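Local atomic coordinates of receptor-type tyrosine-protein phosphatase C (Rattus norvegicus, PDB entry 5FN8), a protein that dephosphorylates phosphotyrosine in signalling proteins and is probably required for T-cell activation through the antigen receptor. Residues 129-134 with 165-170. Sequence-based numbering, arbitrary orientation.
With NAG (2-acetamido-2-deoxy-beta-D-glucopyranose), chain G.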
ATOM      1  N   ALA B 129      -3.478 -14.487   3.943  1.00 58.83           N
ATOM      2  CA  ALA B 129      -4.061 -13.650   4.960  1.00 58.23           C
ATOM      3  C   ALA B 129      -4.857 -14.488   5.968  1.00 63.52           C
ATOM      4  O   ALA B 129      -5.987 -14.913   5.672  1.00 64.47           O
ATOM      5  CB  ALA B 129      -4.934 -12.580   4.322  1.00 58.41           C
ATOM      6  N   ARG B 130      -4.244 -14.746   7.163  1.00 58.80           N
ATOM      7  CA  ARG B 130      -4.867 -15.510   8.260  1.00 57.40           C
ATOM      8  C   ARG B 130      -4.678 -14.835   9.582  1.00 58.66           C
ATOM      9  O   ARG B 130      -3.710 -14.100   9.811  1.00 55.64           O
ATOM     10  CB  ARG B 130      -4.435 -16.986   8.290  1.00 56.41           C
ATOM     11  CG  ARG B 130      -4.663 -17.638   6.925  1.00 60.02           C
ATOM     12  CD  ARG B 130      -4.750 -19.117   6.911  1.00 56.70           C
ATOM     13  NE  ARG B 130      -5.754 -19.642   7.839  1.00 63.49           N
ATOM     14  CZ  ARG B 130      -6.980 -20.021   7.505  1.00 71.77           C
ATOM     15  NH1 ARG B 130      -7.412 -19.866   6.266  1.00 64.61           N
ATOM     16  NH2 ARG B 130      -7.793 -20.534   8.416  1.00 59.21           N
ATOM     17  N   TYR B 131      -5.641 -15.065  10.444  1.00 56.29           N
ATOM     18  CA  TYR B 131      -5.729 -14.477  11.764  1.00 55.87           C
ATOM     19  C   TYR B 131      -5.588 -15.558  12.827  1.00 58.98           C
ATOM     20  O   TYR B 131      -6.356 -16.529  12.851  1.00 57.31           O
ATOM     21  CB  TYR B 131      -7.070 -13.731  11.887  1.00 57.84           C
ATOM     22  CG  TYR B 131      -7.162 -12.582  10.912  1.00 59.81           C
ATOM     23  CD1 TYR B 131      -6.649 -11.331  11.233  1.00 61.55           C
ATOM     24  CD2 TYR B 131      -7.689 -12.766   9.634  1.00 60.98           C
ATOM     25  CE1 TYR B 131      -6.704 -10.273  10.323  1.00 62.28           C
ATOM     26  CE2 TYR B 131      -7.726 -11.727   8.708  1.00 61.38           C
ATOM     27  CZ  TYR B 131      -7.247 -10.477   9.062  1.00 69.49           C
ATOM     28  OH  TYR B 131      -7.273  -9.481   8.114  1.00 71.33           O
ATOM     29  N   ILE B 132      -4.578 -15.386  13.700  1.00 55.58           N
ATOM     30  CA  ILE B 132      -4.308 -16.326  14.796  1.00 54.81           C
ATOM     31  C   ILE B 132      -4.733 -15.695  16.095  1.00 57.22           C
ATOM     32  O   ILE B 132      -4.266 -14.613  16.446  1.00 59.06           O
ATOM     33  CB  ILE B 132      -2.802 -16.721  14.842  1.00 56.61           C
ATOM     34  CG1 ILE B 132      -2.226 -17.171  13.479  1.00 54.87           C
ATOM     35  CG2 ILE B 132      -2.486 -17.668  16.014  1.00 58.39           C
ATOM     36  CD1 ILE B 132      -2.942 -18.216  12.709  1.00 54.16           C
ATOM     37  N   LEU B 133      -5.591 -16.343  16.805  1.00 52.33           N
ATOM     38  CA  LEU B 133      -5.974 -15.846  18.103  1.00 51.61           C
ATOM     39  C   LEU B 133      -5.548 -16.820  19.204  1.00 57.01           C
ATOM     40  O   LEU B 133      -5.861 -17.999  19.145  1.00 57.90           O
ATOM     41  CB  LEU B 133      -7.480 -15.557  18.175  1.00 51.46           C
ATOM     42  CG  LEU B 133      -8.061 -15.332  19.575  1.00 55.19           C
ATOM     43  CD1 LEU B 133      -7.562 -14.038  20.195  1.00 54.60           C
ATOM     44  CD2 LEU B 133      -9.555 -15.353  19.548  1.00 55.83           C
ATOM     45  N   GLU B 134      -4.825 -16.309  20.197  1.00 54.64           N
ATOM     46  CA  GLU B 134      -4.437 -17.030  21.407  1.00 54.29           C
ATOM     47  C   GLU B 134      -5.196 -16.458  22.573  1.00 58.54           C
ATOM     48  O   GLU B 134      -5.306 -15.238  22.729  1.00 58.28           O
ATOM     49  CB  GLU B 134      -2.969 -16.859  21.700  1.00 54.89           C
ATOM     50  CG  GLU B 134      -2.097 -17.661  20.787  1.00 59.22           C
ATOM     51  CD  GLU B 134      -0.694 -17.750  21.331  1.00 80.82           C
ATOM     52  OE1 GLU B 134      -0.158 -16.767  21.898  1.00 71.28           O
ATOM     53  OE2 GLU B 134      -0.125 -18.847  21.183  1.00 74.10           O
ATOM     54  N   PHE B 165      -6.278 -11.668  25.177  1.00 63.96           N
ATOM     55  CA  PHE B 165      -6.518 -12.063  23.794  1.00 60.88           C
ATOM     56  C   PHE B 165      -5.423 -11.477  22.962  1.00 63.63           C
ATOM     57  O   PHE B 165      -5.182 -10.272  23.013  1.00 62.86           O
ATOM     58  CB  PHE B 165      -7.936 -11.650  23.339  1.00 62.20           C
ATOM     59  CG  PHE B 165      -9.014 -12.267  24.211  1.00 64.44           C
ATOM     60  CD1 PHE B 165      -9.370 -11.689  25.427  1.00 67.89           C
ATOM     61  CD2 PHE B 165      -9.666 -13.428  23.822  1.00 66.62           C
ATOM     62  CE1 PHE B 165     -10.328 -12.282  26.251  1.00 69.91           C
ATOM     63  CE2 PHE B 165     -10.653 -14.005  24.633  1.00 70.04           C
ATOM     64  CZ  PHE B 165     -10.961 -13.438  25.851  1.00 69.16           C
ATOM     65  N   LEU B 166      -4.700 -12.353  22.252  1.00 59.68           N
ATOM     66  CA  LEU B 166      -3.570 -11.991  21.408  1.00 55.75           C
ATOM     67  C   LEU B 166      -3.891 -12.407  19.994  1.00 57.83           C
ATOM     68  O   LEU B 166      -4.028 -13.597  19.735  1.00 58.55           O
ATOM     69  CB  LEU B 166      -2.307 -12.723  21.891  1.00 54.89           C
ATOM     70  CG  LEU B 166      -1.820 -12.481  23.326  1.00 58.88           C
ATOM     71  CD1 LEU B 166      -2.420 -13.516  24.314  1.00 60.41           C
ATOM     72  CD2 LEU B 166      -0.313 -12.623  23.382  1.00 58.10           C
ATOM     73  N   VAL B 167      -4.070 -11.428  19.091  1.00 53.79           N
ATOM     74  CA  VAL B 167      -4.335 -11.649  17.674  1.00 51.99           C
ATOM     75  C   VAL B 167      -3.064 -11.371  16.888  1.00 54.51           C
ATOM     76  O   VAL B 167      -2.505 -10.298  17.046  1.00 53.69           O
ATOM     77  CB  VAL B 167      -5.533 -10.848  17.087  1.00 54.57           C
ATOM     78  CG1 VAL B 167      -5.727 -11.181  15.593  1.00 53.82           C
ATOM     79  CG2 VAL B 167      -6.810 -11.138  17.850  1.00 54.43           C
ATOM     80  N   TYR B 168      -2.577 -12.360  16.108  1.00 50.19           N
ATOM     81  CA  TYR B 168      -1.409 -12.228  15.216  1.00 49.34           C
ATOM     82  C   TYR B 168      -1.919 -12.427  13.800  1.00 52.90           C
ATOM     83  O   TYR B 168      -2.844 -13.218  13.571  1.00 52.98           O
ATOM     84  CB  TYR B 168      -0.376 -13.355  15.416  1.00 50.54           C
ATOM     85  CG  TYR B 168       0.082 -13.599  16.830  1.00 52.58           C
ATOM     86  CD1 TYR B 168      -0.764 -14.205  17.765  1.00 53.41           C
ATOM     87  CD2 TYR B 168       1.380 -13.286  17.227  1.00 53.45           C
ATOM     88  CE1 TYR B 168      -0.337 -14.446  19.071  1.00 53.06           C
ATOM     89  CE2 TYR B 168       1.822 -13.543  18.524  1.00 54.09           C
ATOM     90  CZ  TYR B 168       0.962 -14.124  19.439  1.00 58.92           C
ATOM     91  OH  TYR B 168       1.443 -14.392  20.690  1.00 57.60           O
ATOM     92  N   PHE B 169      -1.275 -11.762  12.854  1.00 51.26           N
ATOM     93  CA  PHE B 169      -1.553 -11.954  11.433  1.00 50.41           C
ATOM     94  C   PHE B 169      -0.520 -12.914  10.899  1.00 52.01           C
ATOM     95  O   PHE B 169       0.664 -12.782  11.223  1.00 51.34           O
ATOM     96  CB  PHE B 169      -1.461 -10.636  10.660  1.00 50.11           C
ATOM     97  CG  PHE B 169      -1.967 -10.747   9.238  1.00 49.36           C
ATOM     98  CD1 PHE B 169      -3.328 -10.700   8.960  1.00 51.24           C
ATOM     99  CD2 PHE B 169      -1.080 -10.801   8.169  1.00 48.97           C
ATOM    100  CE1 PHE B 169      -3.790 -10.741   7.638  1.00 50.39           C
ATOM    101  CE2 PHE B 169      -1.546 -10.866   6.865  1.00 50.87           C
ATOM    102  CZ  PHE B 169      -2.898 -10.822   6.614  1.00 48.22           C
ATOM    103  N   TYR B 170      -0.969 -13.865  10.086  1.00 47.67           N
ATOM    104  CA  TYR B 170      -0.128 -14.832   9.395  1.00 47.13           C
ATOM    105  C   TYR B 170      -0.261 -14.608   7.881  1.00 54.29           C
ATOM    106  O   TYR B 170      -1.373 -14.592   7.356  1.00 55.78           O
ATOM    107  CB  TYR B 170      -0.520 -16.267   9.792  1.00 47.01           C
ATOM    108  CG  TYR B 170       0.308 -17.320   9.093  1.00 47.49           C
ATOM    109  CD1 TYR B 170       1.675 -17.431   9.331  1.00 48.53           C
ATOM    110  CD2 TYR B 170      -0.278 -18.223   8.203  1.00 48.89           C
ATOM    111  CE1 TYR B 170       2.449 -18.379   8.669  1.00 49.40           C
ATOM    112  CE2 TYR B 170       0.488 -19.180   7.536  1.00 49.93           C
ATOM    113  CZ  TYR B 170       1.848 -19.272   7.793  1.00 59.05           C
ATOM    114  OH  TYR B 170       2.604 -20.248   7.178  1.00 66.69           O
TER
HETATM  115  C1  NAG G1188      -3.223 -21.532   9.803  1.00 85.62           C
HETATM  116  C2  NAG G1188      -1.747 -21.891   9.996  1.00 86.97           C
HETATM  117  C3  NAG G1188      -1.050 -22.182   8.663  1.00 91.37           C
HETATM  118  C4  NAG G1188      -1.893 -23.086   7.770  1.00 94.83           C
HETATM  119  C5  NAG G1188      -3.312 -22.547   7.606  1.00 93.03           C
HETATM  120  C6  NAG G1188      -4.206 -23.474   6.810  1.00 93.50           C
HETATM  121  C7  NAG G1188       0.123 -20.674  11.133  1.00 87.76           C
HETATM  122  C8  NAG G1188       0.448 -19.477  11.969  1.00 84.66           C
HETATM  123  N2  NAG G1188      -1.147 -20.740  10.662  1.00 85.11           N
HETATM  124  O3  NAG G1188       0.173 -22.868   8.918  1.00 94.49           O
HETATM  125  O4  NAG G1188      -1.264 -23.194   6.496  1.00 99.97           O
HETATM  126  O5  NAG G1188      -3.918 -22.403   8.899  1.00 89.87           O
HETATM  127  O6  NAG G1188      -5.510 -22.941   6.616  1.00 93.19           O
HETATM  128  O7  NAG G1188       0.970 -21.525  10.875  1.00 93.97           O
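R130 to E134 pair with L166 to Y170 as neighbouring antiparallel strands, the two central ones of the four-stranded sheet in the second fibronectin type III domain of this extracellular fragment. Six backbone hydrogen bonds join them, two in each of the pairs R130–Y170, I132–Y168 and E134–L166; the straightest, Y170 N to R130 O, spans 2.8 Å at 175°. The non-hydrogen-bonded pairs Y131–F169 and L133–V167 alternate with these and turn their side chains into the sandwich core, toward V116, C118 and F152 of the facing three-stranded sheet.

On that inner side F169 directs its edge at the face of Y131, a T-shaped pair with planes at 78° and F169 CD1 3.7 Å from Y131 CE1. Because CG of F169 lies anti to its backbone N (chi1 -170°), the ring reaches across the neighbouring strand, and its CZ abuts A129 CB. Further along, L133 CD1 fits against V167 CG2 at 3.8 Å and also touches F165 CB.

The outer side is more polar. The Y168 hydroxyl donates to E134 OE1 over 3.1 Å, meeting it from above the carboxylate plane.

The N-linked N-acetylglucosamine carried by N146 lies, near the other end, against R130, I132 and Y170. R130 NE hydrogen-bonds to OD1 of that asparagine, while sugar O6 sits over the guanidinium face. The acetamide covers the Y170 ring, its C7 3.7 Å above the ring centre, and its methyl C8 is 3.7 Å from I132 CD1.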